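Local coordinates for protein B (Streptococcus agalactiae, PDB 5H6I) that is a secreted CAMP factor, a membrane-permeabilizing pore-forming toxin also grouped with the bacterial Fc-binding proteins that bind IgG, at residues Gln60-Glu65 with Ala174-Lys179; Glu65-Glu70 with Gly130-Val135; Ala117-Gln122 with Tyr165-Pro170; Ser180-Glu185 with Asp231-Thr236. All coordinates share one frame; numbering follows the deposited sequence.

In the fold
Of the four contacts, contact 2 is buried, contact 4 partly so, and contacts 1 and 3 lie at the surface. Contacts 2 and 4 each pack two helices running in nearly the same direction, with no hydrogen bond across them. Their centres are about 28 Å apart, on opposite sides of the chain's centre. Contacts 1 and 3 join loops and rely on polar bonds: a tyrosine hydroxyl in the first, backbone bonds and a lysine in the second. Helix 121-139 serves contacts 2 and 3. Contact 1 touches both of these, through Tyr64 on Ile131 and Thr175 on Ser121, and its segment 174-179 runs directly into segment 180-185 of contact 4.

Contact 1 of 4, residues Gln60-Glu65 with Ala174-Lys179; sequences QGTDYE and ATIYTK
The hydroxyl of Tyr177 is held by two groups of Asp63. Asp63 N donates to Tyr177 OH over 3.1 Å with a nearly straight N-H...O angle of 164°, while Tyr177 OH donates to Asp63 OD2 at 2.5 Å, a length short enough to be read with caution. That oxygen sits at the edge of the Tyr177 ring, near its plane, and the carboxylate and ring planes are 21° apart, so the carboxylate lies roughly coplanar with the ring at its hydroxyl edge. The ring then runs past Thr62, whose CB is 3.8 Å from Tyr177 CE1, and the same CE1 lies in the plane of the Tyr64 ring, 3.9 Å from Tyr64 CE2 at its edge. A type I turn, Thr62 to Glu65, presents these groups just ahead of helix 65-84, with Tyr64 as its N-cap residue. Within it Thr62 OG1 accepts from Tyr64 N at 3.0 Å, an ST turn, and also bonds to Val59 O. Tyr64 OH is bonded to Asn124 of helix 121-139. Beside the tyrosine, Ile176, with CD1 anti to CA (chi2 171°), brings CD1 to 3.4 Å from Gly61 O and 3.7 Å from Thr62 CG2.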
loop_
_atom_site.group_PDB
_atom_site.type_symbol
_atom_site.label_atom_id
_atom_site.label_comp_id
_atom_site.label_asym_id
_atom_site.label_seq_id
_atom_site.Cartn_x
_atom_site.Cartn_y
_atom_site.Cartn_z
ATOM N N GLN A 60 1.174 5.230 3.735
ATOM C CA GLN A 60 1.805 6.392 4.348
ATOM C C GLN A 60 2.189 6.090 5.792
ATOM O O GLN A 60 1.341 5.693 6.600
ATOM C CB GLN A 60 0.868 7.595 4.282
ATOM C CG GLN A 60 1.181 8.546 3.140
ATOM C CD GLN A 60 2.670 8.788 2.982
ATOM O OE1 GLN A 60 3.281 8.357 2.004
ATOM N NE2 GLN A 60 3.263 9.481 3.949
ATOM N N GLY A 61 3.467 6.278 6.115
ATOM C CA GLY A 61 3.940 6.067 7.468
ATOM C C GLY A 61 4.105 4.624 7.879
ATOM O O GLY A 61 4.206 4.342 9.077
ATOM N N THR A 62 4.140 3.698 6.927
ATOM C CA THR A 62 4.281 2.279 7.206
ATOM C C THR A 62 5.655 1.793 6.749
ATOM O O THR A 62 6.513 2.579 6.333
ATOM C CB THR A 62 3.158 1.491 6.527
ATOM O OG1 THR A 62 3.491 1.271 5.151
ATOM C CG2 THR A 62 1.844 2.255 6.607
ATOM N N ASP A 63 5.863 0.477 6.828
ATOM C CA ASP A 63 7.093 -0.130 6.340
ATOM C C ASP A 63 7.162 -0.179 4.821
ATOM O O ASP A 63 8.194 -0.588 4.278
ATOM C CB ASP A 63 7.241 -1.542 6.908
ATOM C CG ASP A 63 7.243 -1.564 8.423
ATOM O OD1 ASP A 63 8.235 -1.099 9.023
ATOM O OD2 ASP A 63 6.251 -2.042 9.013
ATOM N N TYR A 64 6.098 0.225 4.129
ATOM C CA TYR A 64 6.053 0.215 2.674
ATOM C C TYR A 64 6.022 1.618 2.082
ATOM O O TYR A 64 5.770 1.768 0.884
ATOM C CB TYR A 64 4.843 -0.587 2.190
ATOM C CG TYR A 64 4.737 -1.958 2.816
ATOM C CD1 TYR A 64 5.406 -3.047 2.269
ATOM C CD2 TYR A 64 3.976 -2.164 3.960
ATOM C CE1 TYR A 64 5.314 -4.301 2.842
ATOM C CE2 TYR A 64 3.880 -3.414 4.539
ATOM C CZ TYR A 64 4.550 -4.479 3.976
ATOM O OH TYR A 64 4.454 -5.724 4.551
ATOM N N GLU A 65 6.268 2.651 2.890
ATOM C CA GLU A 65 6.263 4.012 2.363
ATOM C C GLU A 65 7.493 4.267 1.502
ATOM O O GLU A 65 7.378 4.679 0.342
ATOM C CB GLU A 65 6.186 5.021 3.509
ATOM C CG GLU A 65 6.257 6.473 3.060
ATOM C CD GLU A 65 6.679 7.411 4.176
ATOM O OE1 GLU A 65 5.863 7.656 5.089
ATOM O OE2 GLU A 65 7.827 7.902 4.139
ATOM N N ALA A 174 -2.107 -1.416 19.335
ATOM C CA ALA A 174 -2.516 -1.386 17.941
ATOM C C ALA A 174 -1.399 -0.838 17.064
ATOM O O ALA A 174 -0.740 0.145 17.413
ATOM C CB ALA A 174 -3.778 -0.541 17.772
ATOM N N THR A 175 -1.184 -1.488 15.925
ATOM C CA THR A 175 -0.227 -1.017 14.938
ATOM C C THR A 175 -0.920 -0.107 13.927
ATOM O O THR A 175 -2.147 0.002 13.888
ATOM C CB THR A 175 0.441 -2.194 14.226
ATOM O OG1 THR A 175 -0.527 -2.880 13.421
ATOM C CG2 THR A 175 1.032 -3.165 15.237
ATOM N N ILE A 176 -0.110 0.557 13.099
ATOM C CA ILE A 176 -0.664 1.439 12.077
ATOM C C ILE A 176 -1.524 0.653 11.097
ATOM O O ILE A 176 -2.503 1.178 10.554
ATOM C CB ILE A 176 0.468 2.209 11.364
ATOM C CG1 ILE A 176 -0.103 3.154 10.303
ATOM C CG2 ILE A 176 1.479 1.244 10.754
ATOM C CD1 ILE A 176 0.919 4.096 9.709
ATOM N N TYR A 177 -1.191 -0.621 10.872
ATOM C CA TYR A 177 -2.014 -1.459 10.006
ATOM C C TYR A 177 -3.356 -1.780 10.652
ATOM O O TYR A 177 -4.359 -1.936 9.946
ATOM C CB TYR A 177 -1.260 -2.742 9.655
ATOM C CG TYR A 177 0.159 -2.487 9.200
ATOM C CD1 TYR A 177 0.440 -2.194 7.871
ATOM C CD2 TYR A 177 1.216 -2.522 10.100
ATOM C CE1 TYR A 177 1.733 -1.952 7.451
ATOM C CE2 TYR A 177 2.513 -2.280 9.689
ATOM C CZ TYR A 177 2.765 -1.994 8.363
ATOM O OH TYR A 177 4.055 -1.755 7.949
ATOM N N THR A 178 -3.395 -1.877 11.984
ATOM C CA THR A 178 -4.667 -2.073 12.672
ATOM C C THR A 178 -5.576 -0.866 12.492
ATOM O O THR A 178 -6.791 -1.012 12.311
ATOM C CB THR A 178 -4.426 -2.343 14.159
ATOM O OG1 THR A 178 -3.417 -3.348 14.308
ATOM C CG2 THR A 178 -5.708 -2.812 14.831
ATOM N N LYS A 179 -5.004 0.337 12.529
ATOM C CA LYS A 179 -5.771 1.566 12.380
ATOM C C LYS A 179 -6.126 1.875 10.932
ATOM O O LYS A 179 -6.784 2.889 10.679
ATOM C CB LYS A 179 -4.995 2.738 12.985
ATOM C CG LYS A 179 -4.775 2.614 14.482
ATOM C CD LYS A 179 -3.816 3.674 14.988
ATOM C CE LYS A 179 -3.724 3.651 16.503
ATOM N NZ LYS A 179 -2.785 4.684 17.016
#

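Contact 2 of 4, residues Glu65-Glu70 with Gly130-Val135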
loop_
_atom_site.group_PDB
_atom_site.type_symbol
_atom_site.label_atom_id
_atom_site.label_comp_id
_atom_site.label_asym_id
_atom_site.label_seq_id
_atom_site.Cartn_x
_atom_site.Cartn_y
_atom_site.Cartn_z
ATOM N N GLU A 65 6.268 2.651 2.890
ATOM C CA GLU A 65 6.263 4.012 2.363
ATOM C C GLU A 65 7.493 4.267 1.502
ATOM O O GLU A 65 7.378 4.679 0.342
ATOM C CB GLU A 65 6.186 5.021 3.509
ATOM C CG GLU A 65 6.257 6.473 3.060
ATOM C CD GLU A 65 6.679 7.411 4.176
ATOM O OE1 GLU A 65 5.863 7.656 5.089
ATOM O OE2 GLU A 65 7.827 7.902 4.139
ATOM N N LYS A 66 8.678 4.025 2.053
ATOM C CA LYS A 66 9.925 4.212 1.321
ATOM C C LYS A 66 10.117 3.169 0.220
ATOM O O LYS A 66 10.628 3.516 -0.853
ATOM C CB LYS A 66 11.115 4.198 2.282
ATOM C CG LYS A 66 12.381 4.790 1.691
ATOM C CD LYS A 66 12.346 6.309 1.706
ATOM C CE LYS A 66 13.499 6.890 0.904
ATOM N NZ LYS A 66 13.296 6.716 -0.561
ATOM N N PRO A 67 9.758 1.892 0.431
ATOM C CA PRO A 67 9.860 0.935 -0.689
ATOM C C PRO A 67 9.091 1.352 -1.935
ATOM O O PRO A 67 9.642 1.283 -3.044
ATOM C CB PRO A 67 9.313 -0.360 -0.078
ATOM C CG PRO A 67 9.688 -0.267 1.347
ATOM C CD PRO A 67 9.540 1.188 1.711
ATOM N N VAL A 68 7.833 1.775 -1.796
ATOM C CA VAL A 68 7.096 2.145 -3.000
ATOM C C VAL A 68 7.575 3.490 -3.545
ATOM O O VAL A 68 7.463 3.749 -4.746
ATOM C CB VAL A 68 5.579 2.146 -2.751
ATOM C CG1 VAL A 68 5.160 0.902 -1.976
ATOM C CG2 VAL A 68 5.140 3.412 -2.032
ATOM N N ASN A 69 8.134 4.353 -2.699
ATOM C CA ASN A 69 8.769 5.566 -3.208
ATOM C C ASN A 69 9.971 5.216 -4.072
ATOM O O ASN A 69 10.207 5.845 -5.110
ATOM C CB ASN A 69 9.182 6.480 -2.050
ATOM C CG ASN A 69 8.048 7.359 -1.572
ATOM O OD1 ASN A 69 6.972 7.391 -2.177
ATOM N ND2 ASN A 69 8.279 8.079 -0.485
ATOM N N GLU A 70 10.740 4.205 -3.660
ATOM C CA GLU A 70 11.837 3.719 -4.487
ATOM C C GLU A 70 11.326 2.985 -5.719
ATOM O O GLU A 70 11.988 2.993 -6.764
ATOM C CB GLU A 70 12.742 2.807 -3.661
ATOM C CG GLU A 70 13.517 3.529 -2.573
ATOM C CD GLU A 70 14.699 4.300 -3.119
ATOM O OE1 GLU A 70 14.520 5.472 -3.514
ATOM O OE2 GLU A 70 15.809 3.729 -3.157
ATOM N N GLY A 130 12.160 -7.066 2.621
ATOM C CA GLY A 130 12.372 -7.869 1.427
ATOM C C GLY A 130 12.019 -7.129 0.151
ATOM O O GLY A 130 12.727 -7.239 -0.855
ATOM N N ILE A 131 10.918 -6.374 0.168
ATOM C CA ILE A 131 10.555 -5.565 -0.993
ATOM C C ILE A 131 11.619 -4.509 -1.253
ATOM O O ILE A 131 11.923 -4.180 -2.407
ATOM C CB ILE A 131 9.165 -4.933 -0.794
ATOM C CG1 ILE A 131 8.126 -6.011 -0.475
ATOM C CG2 ILE A 131 8.750 -4.146 -2.030
ATOM C CD1 ILE A 131 6.727 -5.467 -0.287
ATOM N N THR A 132 12.203 -3.962 -0.184
ATOM C CA THR A 132 13.318 -3.032 -0.337
ATOM C C THR A 132 14.486 -3.700 -1.054
ATOM O O THR A 132 15.079 -3.123 -1.972
ATOM C CB THR A 132 13.752 -2.509 1.033
ATOM O OG1 THR A 132 12.771 -1.588 1.530
ATOM C CG2 THR A 132 15.102 -1.810 0.943
ATOM N N LYS A 133 14.820 -4.929 -0.652
ATOM C CA LYS A 133 15.902 -5.656 -1.308
ATOM C C LYS A 133 15.587 -5.932 -2.773
ATOM O O LYS A 133 16.502 -6.012 -3.598
ATOM C CB LYS A 133 16.177 -6.966 -0.568
ATOM C CG LYS A 133 17.314 -6.882 0.435
ATOM C CD LYS A 133 17.041 -7.728 1.670
ATOM C CE LYS A 133 17.135 -9.213 1.360
ATOM N NZ LYS A 133 16.909 -10.049 2.572
ATOM N N LEU A 134 14.305 -6.074 -3.115
ATOM C CA LEU A 134 13.940 -6.327 -4.505
ATOM C C LEU A 134 14.063 -5.061 -5.344
ATOM O O LEU A 134 14.640 -5.083 -6.437
ATOM C CB LEU A 134 12.521 -6.891 -4.580
ATOM C CG LEU A 134 11.987 -7.181 -5.984
ATOM C CD1 LEU A 134 12.997 -7.987 -6.783
ATOM C CD2 LEU A 134 10.657 -7.913 -5.910
ATOM N N VAL A 135 13.527 -3.944 -4.844
ATOM C CA VAL A 135 13.586 -2.689 -5.590
ATOM C C VAL A 135 15.029 -2.240 -5.781
ATOM O O VAL A 135 15.373 -1.649 -6.812
ATOM C CB VAL A 135 12.743 -1.611 -4.881
ATOM C CG1 VAL A 135 12.824 -0.288 -5.626
ATOM C CG2 VAL A 135 11.296 -2.067 -4.760
#
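Pro67 and Thr132 make one tight part of this contact: Pro67 CG lies 3.4 Å from Thr132 OG1, where the CA atoms of the two residues are 5.3 Å apart. The hydroxyl is not left without a bond by its apolar neighbour, since Thr132 OG1 is bonded to Gly128 O one turn back in its own helix. A turn further on, Val135 presses on Glu70. Its CG1 stands anti to the backbone N (chi1 179°) and comes within 3.6 Å of Glu70 O and 3.7 Å of Glu70 CB. This is side-by-side helix packing in an all-helical bundle: the axes of 65-70 and 130-135 approach to 9.2 Å and run the same way, 17° apart. Pro67 suits the first turn of helix 65-84, where a residue needs no N-H for the helix bonds. Toward the buried interior the fit eases, with Pro67 CB 4.3 Å from Ile131 CG2, and helix 93-115 meets this side through Ile131 on Ala108 and Val135 on Val105. On the more open side the Glu70 carboxylate and the Lys66 amine make no contact with 130-135. The carboxylate stands outward, and the Lys66 chain reaches forward one turn to it, Lys66 NZ to Glu70 OE1 3.4 Å.

Contact 3 of 4, residues Ala117-Gln122 with Tyr165-Pro170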
loop_
_atom_site.group_PDB
_atom_site.type_symbol
_atom_site.label_atom_id
_atom_site.label_comp_id
_atom_site.label_asym_id
_atom_site.label_seq_id
_atom_site.Cartn_x
_atom_site.Cartn_y
_atom_site.Cartn_z
ATOM N N ALA A 117 -2.742 -7.525 8.052
ATOM C CA ALA A 117 -3.184 -6.417 8.894
ATOM C C ALA A 117 -3.300 -6.822 10.360
ATOM O O ALA A 117 -3.129 -5.977 11.246
ATOM C CB ALA A 117 -4.519 -5.873 8.387
ATOM N N ASN A 118 -3.586 -8.091 10.637
ATOM C CA ASN A 118 -3.735 -8.571 12.005
ATOM C C ASN A 118 -2.440 -9.113 12.594
ATOM O O ASN A 118 -2.442 -9.566 13.744
ATOM C CB ASN A 118 -4.814 -9.658 12.070
ATOM C CG ASN A 118 -6.151 -9.183 11.546
ATOM O OD1 ASN A 118 -6.449 -7.989 11.562
ATOM N ND2 ASN A 118 -6.968 -10.119 11.075
ATOM N N LYS A 119 -1.343 -9.077 11.846
ATOM C CA LYS A 119 -0.092 -9.651 12.312
ATOM C C LYS A 119 0.621 -8.701 13.269
ATOM O O LYS A 119 0.308 -7.512 13.361
ATOM C CB LYS A 119 0.822 -9.976 11.131
ATOM C CG LYS A 119 0.322 -11.108 10.252
ATOM C CD LYS A 119 0.229 -12.406 11.032
ATOM C CE LYS A 119 -0.276 -13.538 10.155
ATOM N NZ LYS A 119 -0.428 -14.805 10.922
ATOM N N VAL A 120 1.600 -9.249 13.987
ATOM C CA VAL A 120 2.479 -8.442 14.826
ATOM C C VAL A 120 3.345 -7.583 13.915
ATOM O O VAL A 120 3.409 -7.816 12.702
ATOM C CB VAL A 120 3.339 -9.318 15.755
ATOM C CG1 VAL A 120 2.473 -9.963 16.826
ATOM C CG2 VAL A 120 4.081 -10.375 14.954
ATOM N N SER A 121 4.022 -6.589 14.495
ATOM C CA SER A 121 4.755 -5.618 13.688
ATOM C C SER A 121 5.855 -6.270 12.859
ATOM O O SER A 121 6.199 -5.767 11.785
ATOM C CB SER A 121 5.346 -4.533 14.589
ATOM O OG SER A 121 4.332 -3.884 15.336
ATOM N N GLN A 122 6.406 -7.393 13.328
ATOM C CA GLN A 122 7.562 -7.987 12.662
ATOM C C GLN A 122 7.223 -8.507 11.270
ATOM O O GLN A 122 8.100 -8.548 10.400
ATOM C CB GLN A 122 8.141 -9.113 13.517
ATOM C CG GLN A 122 9.581 -9.457 13.179
ATOM C CD GLN A 122 10.507 -8.265 13.323
ATOM O OE1 GLN A 122 10.426 -7.517 14.297
ATOM N NE2 GLN A 122 11.389 -8.080 12.348
ATOM N N TYR A 165 3.478 -15.887 11.225
ATOM C CA TYR A 165 3.760 -15.038 12.369
ATOM C C TYR A 165 2.519 -14.931 13.254
ATOM O O TYR A 165 1.392 -15.106 12.782
ATOM C CB TYR A 165 4.208 -13.652 11.906
ATOM C CG TYR A 165 5.644 -13.576 11.423
ATOM C CD1 TYR A 165 6.297 -14.695 10.923
ATOM C CD2 TYR A 165 6.345 -12.378 11.466
ATOM C CE1 TYR A 165 7.604 -14.624 10.479
ATOM C CE2 TYR A 165 7.653 -12.296 11.023
ATOM C CZ TYR A 165 8.277 -13.422 10.531
ATOM O OH TYR A 165 9.579 -13.347 10.091
ATOM N N PRO A 166 2.697 -14.649 14.544
ATOM C CA PRO A 166 1.539 -14.582 15.442
ATOM C C PRO A 166 0.673 -13.364 15.163
ATOM O O PRO A 166 1.155 -12.305 14.755
ATOM C CB PRO A 166 2.170 -14.499 16.840
ATOM C CG PRO A 166 3.621 -14.824 16.656
ATOM C CD PRO A 166 3.961 -14.425 15.262
ATOM N N ASP A 167 -0.627 -13.531 15.390
ATOM C CA ASP A 167 -1.564 -12.424 15.297
ATOM C C ASP A 167 -1.502 -11.569 16.560
ATOM O O ASP A 167 -1.012 -11.997 17.609
ATOM C CB ASP A 167 -2.991 -12.933 15.087
ATOM C CG ASP A 167 -3.196 -13.558 13.721
ATOM O OD1 ASP A 167 -2.528 -13.122 12.761
ATOM O OD2 ASP A 167 -4.029 -14.482 13.607
ATOM N N LEU A 168 -2.006 -10.346 16.446
ATOM C CA LEU A 168 -2.076 -9.451 17.592
ATOM C C LEU A 168 -3.215 -9.865 18.514
ATOM O O LEU A 168 -4.321 -10.174 18.061
ATOM C CB LEU A 168 -2.275 -8.006 17.138
ATOM C CG LEU A 168 -1.072 -7.276 16.537
ATOM C CD1 LEU A 168 -1.530 -6.070 15.732
ATOM C CD2 LEU A 168 -0.100 -6.858 17.628
ATOM N N LYS A 169 -2.936 -9.876 19.814
ATOM C CA LYS A 169 -3.984 -10.122 20.787
ATOM C C LYS A 169 -4.905 -8.906 20.870
ATOM O O LYS A 169 -4.497 -7.786 20.547
ATOM C CB LYS A 169 -3.385 -10.417 22.160
ATOM C CG LYS A 169 -2.852 -11.833 22.319
ATOM C CD LYS A 169 -2.214 -12.028 23.685
ATOM C CE LYS A 169 -0.849 -11.367 23.758
ATOM N NZ LYS A 169 0.153 -12.079 22.920
ATOM N N PRO A 170 -6.161 -9.095 21.287
ATOM C CA PRO A 170 -7.046 -7.932 21.457
ATOM C C PRO A 170 -6.522 -6.931 22.471
ATOM O O PRO A 170 -6.858 -5.742 22.389
ATOM C CB PRO A 170 -8.371 -8.561 21.909
ATOM C CG PRO A 170 -8.312 -9.968 21.413
ATOM C CD PRO A 170 -6.869 -10.366 21.517
#
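Two backbone bonds bracket Lys119 and Asp167. Leu168 N donates to Asn118 O at 2.8 Å, and Val120 N donates to Pro166 O at 3.2 Å; both meet their oxygen nearly along the C=O axis. Their pattern makes Lys119 and Asp167 the non-hydrogen-bonded pair of a single antiparallel bridge, with CA atoms 4.3 Å apart. It is an isolated bridge in a protein otherwise built of helices and loops.

The bonds of the Lys119 ammonium group form a second set. A bend at chi2 (-62°) sets CD beside Tyr165 O and Asp167 OD1, and the straight remainder of the chain takes Lys119 NZ to Tyr165 O at 2.6 Å. The salt bridge from Lys119 NZ to Asp167 OD1, at 3.3 Å, is weak by comparison. A further bond goes to Leu163 O, at the end of helix 145-163, where a positive charge would probably be favourable.

Apolar packing is centred on Val120, whose CG2 faces Pro166 CD and whose CG1 faces Leu168 CD2, each at 4.1 Å. The ring of Tyr165 brings its edge to the backbone of Gln122, CE2 to C 3.8 Å, and both Tyr165 OH and Gln122 NE2 bond to Asp126.

The bridge thus fastens the connection from helix 93-115 to helix 121-139 onto the chain leaving helix 145-163, while Leu168 reaches on to Thr175, Thr178 and Val227 of helix 227-245.

Contact 4 of 4, residues Ser180-Glu185 with Asp231-Thr236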
loop_
_atom_site.group_PDB
_atom_site.type_symbol
_atom_site.label_atom_id
_atom_site.label_comp_id
_atom_site.label_asym_id
_atom_site.label_seq_id
_atom_site.Cartn_x
_atom_site.Cartn_y
_atom_site.Cartn_z
ATOM N N SER A 180 -5.706 1.036 9.982
ATOM C CA SER A 180 -6.083 1.254 8.589
ATOM C C SER A 180 -7.587 1.107 8.399
ATOM O O SER A 180 -8.191 1.820 7.587
ATOM C CB SER A 180 -5.328 0.281 7.683
ATOM O OG SER A 180 -5.643 0.506 6.320
ATOM N N LYS A 181 -8.213 0.190 9.141
ATOM C CA LYS A 181 -9.658 0.018 9.038
ATOM C C LYS A 181 -10.396 1.207 9.638
ATOM O O LYS A 181 -11.407 1.659 9.088
ATOM C CB LYS A 181 -10.086 -1.282 9.722
ATOM C CG LYS A 181 -9.116 -2.437 9.537
ATOM C CD LYS A 181 -8.913 -2.772 8.067
ATOM C CE LYS A 181 -7.687 -3.649 7.870
ATOM N NZ LYS A 181 -6.495 -3.090 8.568
ATOM N N LEU A 182 -9.911 1.722 10.771
ATOM C CA LEU A 182 -10.499 2.926 11.348
ATOM C C LEU A 182 -10.303 4.122 10.425
ATOM O O LEU A 182 -11.202 4.957 10.276
ATOM C CB LEU A 182 -9.890 3.194 12.727
ATOM C CG LEU A 182 -10.024 4.579 13.370
ATOM C CD1 LEU A 182 -11.481 5.017 13.480
ATOM C CD2 LEU A 182 -9.352 4.592 14.737
ATOM N N ASP A 183 -9.132 4.214 9.789
ATOM C CA ASP A 183 -8.888 5.292 8.837
ATOM C C ASP A 183 -9.869 5.230 7.673
ATOM O O ASP A 183 -10.415 6.257 7.255
ATOM C CB ASP A 183 -7.448 5.226 8.329
ATOM C CG ASP A 183 -7.008 6.509 7.652
ATOM O OD1 ASP A 183 -7.511 6.805 6.549
ATOM O OD2 ASP A 183 -6.160 7.223 8.227
ATOM N N LYS A 184 -10.107 4.029 7.139
ATOM C CA LYS A 184 -11.078 3.885 6.059
ATOM C C LYS A 184 -12.497 4.141 6.545
ATOM O O LYS A 184 -13.336 4.624 5.777
ATOM C CB LYS A 184 -10.971 2.492 5.440
ATOM C CG LYS A 184 -10.981 2.486 3.920
ATOM C CD LYS A 184 -9.803 3.264 3.356
ATOM C CE LYS A 184 -9.668 3.053 1.856
ATOM N NZ LYS A 184 -10.882 3.504 1.117
ATOM N N GLU A 185 -12.786 3.828 7.811
ATOM C CA GLU A 185 -14.120 4.079 8.345
ATOM C C GLU A 185 -14.367 5.566 8.561
ATOM O O GLU A 185 -15.508 6.027 8.435
ATOM C CB GLU A 185 -14.317 3.311 9.652
ATOM C CG GLU A 185 -15.772 3.172 10.075
ATOM C CD GLU A 185 -16.613 2.439 9.045
ATOM O OE1 GLU A 185 -16.090 1.503 8.402
ATOM O OE2 GLU A 185 -17.797 2.801 8.877
ATOM N N ASP A 231 -11.318 -1.441 17.518
ATOM C CA ASP A 231 -12.545 -2.092 17.067
ATOM C C ASP A 231 -13.782 -1.391 17.620
ATOM O O ASP A 231 -14.763 -1.190 16.894
ATOM C CB ASP A 231 -12.539 -3.565 17.477
ATOM C CG ASP A 231 -11.954 -4.467 16.405
ATOM O OD1 ASP A 231 -12.033 -4.108 15.213
ATOM O OD2 ASP A 231 -11.417 -5.539 16.758
ATOM N N GLN A 232 -13.755 -1.013 18.901
ATOM C CA GLN A 232 -14.906 -0.338 19.495
ATOM C C GLN A 232 -15.092 1.058 18.911
ATOM O O GLN A 232 -16.227 1.519 18.740
ATOM C CB GLN A 232 -14.753 -0.266 21.014
ATOM C CG GLN A 232 -14.236 -1.544 21.652
ATOM C CD GLN A 232 -14.056 -1.416 23.153
ATOM O OE1 GLN A 232 -14.925 -1.813 23.929
ATOM N NE2 GLN A 232 -12.926 -0.855 23.569
ATOM N N GLU A 233 -13.990 1.747 18.602
ATOM C CA GLU A 233 -14.099 3.065 17.987
ATOM C C GLU A 233 -14.740 2.985 16.607
ATOM O O GLU A 233 -15.462 3.906 16.206
ATOM C CB GLU A 233 -12.721 3.721 17.897
ATOM C CG GLU A 233 -12.759 5.201 17.545
ATOM C CD GLU A 233 -13.525 6.019 18.566
ATOM O OE1 GLU A 233 -13.433 5.703 19.772
ATOM O OE2 GLU A 233 -14.220 6.976 18.164
ATOM N N ILE A 234 -14.494 1.899 15.873
ATOM C CA ILE A 234 -15.141 1.716 14.578
ATOM C C ILE A 234 -16.643 1.538 14.756
ATOM O O ILE A 234 -17.445 2.090 13.994
ATOM C CB ILE A 234 -14.506 0.528 13.831
ATOM C CG1 ILE A 234 -13.091 0.884 13.362
ATOM C CG2 ILE A 234 -15.373 0.102 12.655
ATOM C CD1 ILE A 234 -12.407 -0.226 12.585
ATOM N N VAL A 235 -17.050 0.777 15.776
ATOM C CA VAL A 235 -18.468 0.555 16.034
ATOM C C VAL A 235 -19.117 1.814 16.598
ATOM O O VAL A 235 -20.260 2.146 16.262
ATOM C CB VAL A 235 -18.649 -0.654 16.973
ATOM C CG1 VAL A 235 -19.923 -0.521 17.796
ATOM C CG2 VAL A 235 -18.648 -1.952 16.177
ATOM N N THR A 236 -18.399 2.534 17.464
ATOM C CA THR A 236 -18.930 3.780 18.010
ATOM C C THR A 236 -19.159 4.810 16.913
ATOM O O THR A 236 -20.197 5.483 16.887
ATOM C CB THR A 236 -17.982 4.336 19.073
ATOM O OG1 THR A 236 -17.834 3.376 20.126
ATOM C CG2 THR A 236 -18.527 5.636 19.646
#
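Glu185 and Glu233 end in flat carboxylates, yet neither presses a face or an edge of that group on the facing segment; each touches through the CG methylene behind it. Glu185 CG is 4.0 Å from Ile234 CG2, the two side chains crossing at about a right angle, and Glu233 CG is 4.3 Å from Leu182 CD1. Their oxygens find partners outside the two segments: Glu233 OE2 bonds to His215 ND1, and Glu185 OE2 makes a weak bond to Gln238 NE2. Most of the contact is made by Ile234. With CG1 anti to its own carbonyl carbon (chi1 -71°), it lays CG1 4.0 Å from Leu182 CB, and its CD1 ends against backbone and side chain together, 3.6 Å from Leu182 N and 3.8 Å from Lys181 CB. Here two helices of the C-terminal three-helix group pack side by side: the axes of 180-185 and 231-236 approach to 9.6 Å and run in the same direction, 13° apart. Helix 203-220 closes the Leu182 and Glu233 side, where both residues touch Ala216. The opposite margin is more open, for Lys181 lends only its CB to Ile234 before its amino end leads away, toward Ala117 in the loop between helices 93-115 and 121-139.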